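Local coordinates for protein soluble lytic transglycosylase B3 (Pseudomonas aeruginosa, PDB 5ANZ) that probably cleaves the glycan strands of peptidoglycan as a lytic transglycosylase of cell-wall turnover, and binds a calcium ion, at residues 215-220 with 232-237; 241-247 with 322-326. The contacts are given in a common frame with arbitrary orientation. Residues are numbered along the deposited sequence.

Contact 1 (215-220 with 232-237); sequences YAVDFD and GDALAS. With CA (calcium ion), chain B.
Asp-233, Val-217 and Ser-237 carry this contact. Residues 232-237 are regular helix. Residues 216-220 form a loop, extended from Ala-216 to Asp-218. The loop runs back along the helix, with CA of Ala-216 4.6 Å from CA of Ser-237 and CA of Phe-219 4.8 Å from CA of Asp-233. Ser-237 (chi1 m) accepts Val-217 N at OG, 2.9 Å, and donates from OG to Asp-233 O, 2.6 Å. Val-217 (chi1 t) points at the helix and sets CG1 3.8 Å from Ala-236 CB. Phe-219 CD1 lies 3.9 Å from the same methyl. Asp-233 (chi1 m) receives Phe-219 N at OD1, 2.8 Å, and binds calcium through both oxygens, OD1 at 2.8 Å and OD2 at 2.4 Å. Asp-218 OD1 (2.4 Å), Asp-220 OD1 (2.3 Å) and water 1 (2.4 Å) also bind it; Asp-222 and Lys-224 O complete the site. Asp-218 OD2 accepts from Gly-223 N. The first four ligands in sequence follow the 1, 3, 5, 7 spacing of an EF-hand; the bidentate Asp-233 comes at position 16 instead of 12, so the loop is EF-hand-like but longer. Asp-220 OD1 and Asp-233 OD1 approach to 3.1 Å. The calcium they share offsets their charge.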
loop_
_atom_site.group_PDB
_atom_site.type_symbol
_atom_site.label_atom_id
_atom_site.label_comp_id
_atom_site.label_asym_id
_atom_site.label_seq_id
_atom_site.Cartn_x
_atom_site.Cartn_y
_atom_site.Cartn_z
ATOM N N TYR A 215 -12.552 -1.454 11.678
ATOM C CA TYR A 215 -11.488 -0.660 12.315
ATOM C C TYR A 215 -11.736 0.837 12.457
ATOM O O TYR A 215 -11.001 1.501 13.168
ATOM C CB TYR A 215 -10.164 -0.843 11.558
ATOM C CG TYR A 215 -9.705 -2.271 11.573
ATOM C CD1 TYR A 215 -9.079 -2.794 12.692
ATOM C CD2 TYR A 215 -9.920 -3.101 10.480
ATOM C CE1 TYR A 215 -8.665 -4.132 12.719
ATOM C CE2 TYR A 215 -9.514 -4.427 10.497
ATOM C CZ TYR A 215 -8.879 -4.928 11.615
ATOM O OH TYR A 215 -8.485 -6.246 11.630
ATOM N N ALA A 216 -12.751 1.380 11.800
ATOM C CA ALA A 216 -13.029 2.792 12.013
ATOM C C ALA A 216 -13.437 3.067 13.464
ATOM O O ALA A 216 -14.026 2.216 14.161
ATOM C CB ALA A 216 -14.105 3.290 11.051
ATOM N N VAL A 217 -13.099 4.269 13.901
ATOM C CA VAL A 217 -13.262 4.730 15.265
ATOM C C VAL A 217 -14.089 6.001 15.335
ATOM O O VAL A 217 -13.942 6.867 14.475
ATOM C CB VAL A 217 -11.874 5.013 15.894
ATOM C CG1 VAL A 217 -12.018 5.714 17.228
ATOM C CG2 VAL A 217 -11.077 3.714 16.016
ATOM N N ASP A 218 -14.937 6.124 16.356
ATOM C CA ASP A 218 -15.579 7.396 16.679
ATOM C C ASP A 218 -14.781 8.105 17.769
ATOM O O ASP A 218 -14.957 7.830 18.973
ATOM C CB ASP A 218 -17.030 7.168 17.135
ATOM C CG ASP A 218 -17.712 8.448 17.578
ATOM O OD1 ASP A 218 -17.217 9.545 17.232
ATOM O OD2 ASP A 218 -18.752 8.357 18.270
ATOM N N PHE A 219 -13.890 9.005 17.354
ATOM C CA PHE A 219 -12.971 9.657 18.271
ATOM C C PHE A 219 -13.678 10.605 19.219
ATOM O O PHE A 219 -13.380 10.630 20.405
ATOM C CB PHE A 219 -11.891 10.430 17.502
ATOM C CG PHE A 219 -10.924 11.153 18.394
ATOM C CD1 PHE A 219 -9.936 10.456 19.070
ATOM C CD2 PHE A 219 -10.991 12.531 18.550
ATOM C CE1 PHE A 219 -9.044 11.115 19.902
ATOM C CE2 PHE A 219 -10.091 13.195 19.376
ATOM C CZ PHE A 219 -9.116 12.485 20.044
ATOM N N ASP A 220 -14.613 11.388 18.700
ATOM C CA ASP A 220 -15.201 12.464 19.505
ATOM C C ASP A 220 -16.465 12.044 20.258
ATOM O O ASP A 220 -16.917 12.758 21.147
ATOM C CB ASP A 220 -15.502 13.674 18.619
ATOM C CG ASP A 220 -16.572 13.388 17.590
ATOM O OD1 ASP A 220 -16.319 12.582 16.676
ATOM O OD2 ASP A 220 -17.670 13.976 17.692
ATOM N N GLY A 232 -10.412 13.946 13.603
ATOM C CA GLY A 232 -10.271 13.117 14.794
ATOM C C GLY A 232 -10.619 11.665 14.502
ATOM O O GLY A 232 -9.825 10.756 14.777
ATOM N N ASP A 233 -11.804 11.438 13.948
ATOM C CA ASP A 233 -12.210 10.069 13.593
ATOM C C ASP A 233 -11.236 9.451 12.602
ATOM O O ASP A 233 -10.867 8.285 12.708
ATOM C CB ASP A 233 -13.615 10.029 12.981
ATOM C CG ASP A 233 -14.730 10.422 13.962
ATOM O OD1 ASP A 233 -14.510 10.592 15.194
ATOM O OD2 ASP A 233 -15.873 10.531 13.458
ATOM N N ALA A 234 -10.822 10.229 11.612
ATOM C CA ALA A 234 -9.905 9.708 10.599
ATOM C C ALA A 234 -8.565 9.300 11.198
ATOM O O ALA A 234 -8.061 8.223 10.906
ATOM C CB ALA A 234 -9.669 10.759 9.495
ATOM N N LEU A 235 -7.989 10.182 12.007
ATOM C CA LEU A 235 -6.679 9.919 12.594
ATOM C C LEU A 235 -6.754 8.741 13.577
ATOM O O LEU A 235 -5.879 7.878 13.577
ATOM C CB LEU A 235 -6.135 11.184 13.277
ATOM C CG LEU A 235 -5.846 12.349 12.306
ATOM C CD1 LEU A 235 -5.543 13.666 13.071
ATOM C CD2 LEU A 235 -4.709 11.976 11.353
ATOM N N ALA A 236 -7.799 8.702 14.388
ATOM C CA ALA A 236 -7.928 7.598 15.336
ATOM C C ALA A 236 -8.149 6.286 14.597
ATOM O O ALA A 236 -7.642 5.236 15.031
ATOM C CB ALA A 236 -9.061 7.861 16.301
ATOM N N SER A 237 -8.912 6.336 13.500
ATOM C CA SER A 237 -9.166 5.142 12.707
ATOM C C SER A 237 -7.874 4.611 12.104
ATOM O O SER A 237 -7.619 3.406 12.120
ATOM C CB SER A 237 -10.193 5.424 11.595
ATOM O OG SER A 237 -11.439 5.805 12.147
HETATM CA CA CA B . -17.292 10.936 15.338
HETATM O O HOH W 1 -17.993 12.650 13.868
#

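Contact 2 (241-247 with 322-326); sequences YLKASGW and AILKY
Residues 241-244 are the last turn of helix 231-244, closed by a Schellman motif at Gly-246 (phi 109°), with Gly-246 N to Lys-243 O 3.0 Å and Trp-247 N to Leu-242 O 3.1 Å. Ala-322 lies on helix 318-324 and meets this end: its CA is 4.8 Å from Ser-245 CA, and its CB is 3.4 Å from Ser-245 O and 4.1 Å from Trp-247 CE3. Water 2 bridges Ala-322 O (2.7 Å) and Ser-245 OG (3.0 Å). Ile-323 (chi1 m) puts CG1 3.9 Å from Trp-247 CZ3, at the indole edge. Lys-325 bonds twice: NZ to Ser-245 O at 3.2 Å, and O from Tyr-241 OH at 2.7 Å. Tyr-241 (chi1 t) reaches across to do so. Tyr-326, with chi1 off-rotamer at -148°, lies obliquely against the Tyr-241 ring, centroids 5.1 Å apart and planes at 70°. Tyr-326 belongs to an N-acetyl-D-glucosamine site, empty of sugar in this model, so the contact borders the glycan-binding region. Tyr-326 OH bonds to Thr-205 O, and Trp-247 NE1 to Asp-133. Helix 134-145 packs on Trp-247, Ile-323 and Tyr-326, helix 330-343 touches Ile-323, Leu-324 and Tyr-326, and Thr-211 of helix 209-215 meets Tyr-241.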
loop_
_atom_site.group_PDB
_atom_site.type_symbol
_atom_site.label_atom_id
_atom_site.label_comp_id
_atom_site.label_asym_id
_atom_site.label_seq_id
_atom_site.Cartn_x
_atom_site.Cartn_y
_atom_site.Cartn_z
ATOM N N TYR A 241 -6.080 0.929 13.011
ATOM C CA TYR A 241 -5.741 -0.054 11.982
ATOM C C TYR A 241 -4.240 -0.388 12.032
ATOM O O TYR A 241 -3.851 -1.561 11.949
ATOM C CB TYR A 241 -6.149 0.463 10.590
ATOM C CG TYR A 241 -5.990 -0.545 9.461
ATOM C CD1 TYR A 241 -4.774 -0.719 8.818
ATOM C CD2 TYR A 241 -7.064 -1.313 9.038
ATOM C CE1 TYR A 241 -4.635 -1.633 7.786
ATOM C CE2 TYR A 241 -6.931 -2.231 8.015
ATOM C CZ TYR A 241 -5.720 -2.383 7.390
ATOM O OH TYR A 241 -5.596 -3.291 6.361
ATOM N N LEU A 242 -3.393 0.626 12.200
ATOM C CA LEU A 242 -1.960 0.340 12.343
ATOM C C LEU A 242 -1.670 -0.508 13.577
ATOM O O LEU A 242 -0.805 -1.395 13.547
ATOM C CB LEU A 242 -1.146 1.639 12.412
ATOM C CG LEU A 242 -0.993 2.354 11.070
ATOM C CD1 LEU A 242 -0.358 3.740 11.311
ATOM C CD2 LEU A 242 -0.145 1.534 10.058
ATOM N N LYS A 243 -2.374 -0.238 14.673
ATOM C CA LYS A 243 -2.118 -0.974 15.896
ATOM C C LYS A 243 -2.575 -2.418 15.711
ATOM O O LYS A 243 -1.874 -3.345 16.133
ATOM C CB LYS A 243 -2.816 -0.319 17.102
ATOM C CG LYS A 243 -2.581 -1.014 18.452
ATOM C CD LYS A 243 -1.096 -0.905 18.892
ATOM C CE LYS A 243 -0.840 -1.644 20.221
ATOM N NZ LYS A 243 -1.473 -0.980 21.405
ATOM N N ALA A 244 -3.736 -2.605 15.079
ATOM C CA ALA A 244 -4.248 -3.959 14.817
ATOM C C ALA A 244 -3.291 -4.718 13.903
ATOM O O ALA A 244 -3.204 -5.950 13.962
ATOM C CB ALA A 244 -5.641 -3.900 14.189
ATOM N N SER A 245 -2.567 -3.969 13.071
ATOM C CA SER A 245 -1.619 -4.528 12.106
ATOM C C SER A 245 -0.246 -4.778 12.710
ATOM O O SER A 245 0.656 -5.246 12.004
ATOM C CB SER A 245 -1.472 -3.591 10.893
ATOM O OG SER A 245 -2.703 -3.457 10.181
ATOM N N GLY A 246 -0.083 -4.459 13.998
ATOM C CA GLY A 246 1.106 -4.850 14.748
ATOM C C GLY A 246 2.086 -3.743 15.119
ATOM O O GLY A 246 3.186 -4.023 15.611
ATOM N N TRP A 247 1.704 -2.486 14.913
ATOM C CA TRP A 247 2.591 -1.373 15.258
ATOM C C TRP A 247 3.139 -1.420 16.667
ATOM O O TRP A 247 2.391 -1.579 17.647
ATOM C CB TRP A 247 1.860 -0.025 15.091
ATOM C CG TRP A 247 2.834 1.120 15.006
ATOM C CD1 TRP A 247 3.268 1.928 16.029
ATOM C CD2 TRP A 247 3.514 1.556 13.833
ATOM N NE1 TRP A 247 4.177 2.851 15.545
ATOM C CE2 TRP A 247 4.344 2.638 14.199
ATOM C CE3 TRP A 247 3.512 1.133 12.499
ATOM C CZ2 TRP A 247 5.157 3.298 13.284
ATOM C CZ3 TRP A 247 4.307 1.796 11.588
ATOM C CH2 TRP A 247 5.126 2.866 11.986
ATOM N N ALA A 322 3.646 -3.871 9.258
ATOM C CA ALA A 322 2.352 -3.280 9.622
ATOM C C ALA A 322 1.845 -2.341 8.524
ATOM O O ALA A 322 0.661 -2.330 8.184
ATOM C CB ALA A 322 2.465 -2.525 10.954
ATOM N N ILE A 323 2.743 -1.537 7.985
ATOM C CA ILE A 323 2.366 -0.621 6.926
ATOM C C ILE A 323 1.914 -1.398 5.692
ATOM O O ILE A 323 0.991 -0.997 4.999
ATOM C CB ILE A 323 3.531 0.306 6.573
ATOM C CG1 ILE A 323 3.907 1.147 7.799
ATOM C CG2 ILE A 323 3.162 1.165 5.356
ATOM C CD1 ILE A 323 5.292 1.787 7.689
ATOM N N LEU A 324 2.536 -2.545 5.436
ATOM C CA LEU A 324 2.158 -3.344 4.268
ATOM C C LEU A 324 0.722 -3.847 4.342
ATOM O O LEU A 324 0.101 -4.165 3.317
ATOM C CB LEU A 324 3.119 -4.522 4.112
ATOM C CG LEU A 324 4.514 -4.189 3.603
ATOM C CD1 LEU A 324 5.383 -5.440 3.686
ATOM C CD2 LEU A 324 4.445 -3.705 2.180
ATOM N N LYS A 325 0.179 -3.925 5.551
ATOM C CA LYS A 325 -1.197 -4.381 5.695
ATOM C C LYS A 325 -2.154 -3.269 5.250
ATOM O O LYS A 325 -3.327 -3.512 4.972
ATOM C CB LYS A 325 -1.476 -4.813 7.139
ATOM C CG LYS A 325 -0.636 -5.994 7.594
ATOM C CD LYS A 325 -1.068 -6.476 8.966
ATOM C CE LYS A 325 -0.410 -7.797 9.341
ATOM N NZ LYS A 325 0.978 -7.622 9.845
ATOM N N TYR A 326 -1.641 -2.043 5.168
ATOM C CA TYR A 326 -2.440 -0.902 4.740
ATOM C C TYR A 326 -2.463 -0.875 3.210
ATOM O O TYR A 326 -3.511 -0.660 2.587
ATOM C CB TYR A 326 -1.877 0.423 5.331
ATOM C CG TYR A 326 -2.925 1.478 5.610
ATOM C CD1 TYR A 326 -3.587 2.100 4.572
ATOM C CD2 TYR A 326 -3.267 1.842 6.918
ATOM C CE1 TYR A 326 -4.558 3.046 4.812
ATOM C CE2 TYR A 326 -4.254 2.800 7.168
ATOM C CZ TYR A 326 -4.888 3.394 6.108
ATOM O OH TYR A 326 -5.851 4.357 6.321
HETATM O O HOH W 2 -1.691 -1.055 8.656
#

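How the contacts relate
Both contacts use helix 231-244. Contact 1 uses its first half and contact 2 its C-terminal end, and their centres are about 15 Å apart. The centre of contact 1 lies about 20 Å from the centre of the chain, that of contact 2 about 11 Å. Both are partly buried, with two hydrogen bonds and apolar packing. Calcium and its carboxylates set contact 1, short in sequence range, apart. Contact 2 joins segments 75 residues apart and adds aromatic packing, a lysine-to-carbonyl bond and a bridging water. They meet directly: Tyr-215 CE1 is 3.4 Å from Ala-244 CB, and the Tyr-215 and Tyr-241 rings pack edge-to-face. Thr-211, also of the N-acetyl-D-glucosamine site, is near both tyrosines.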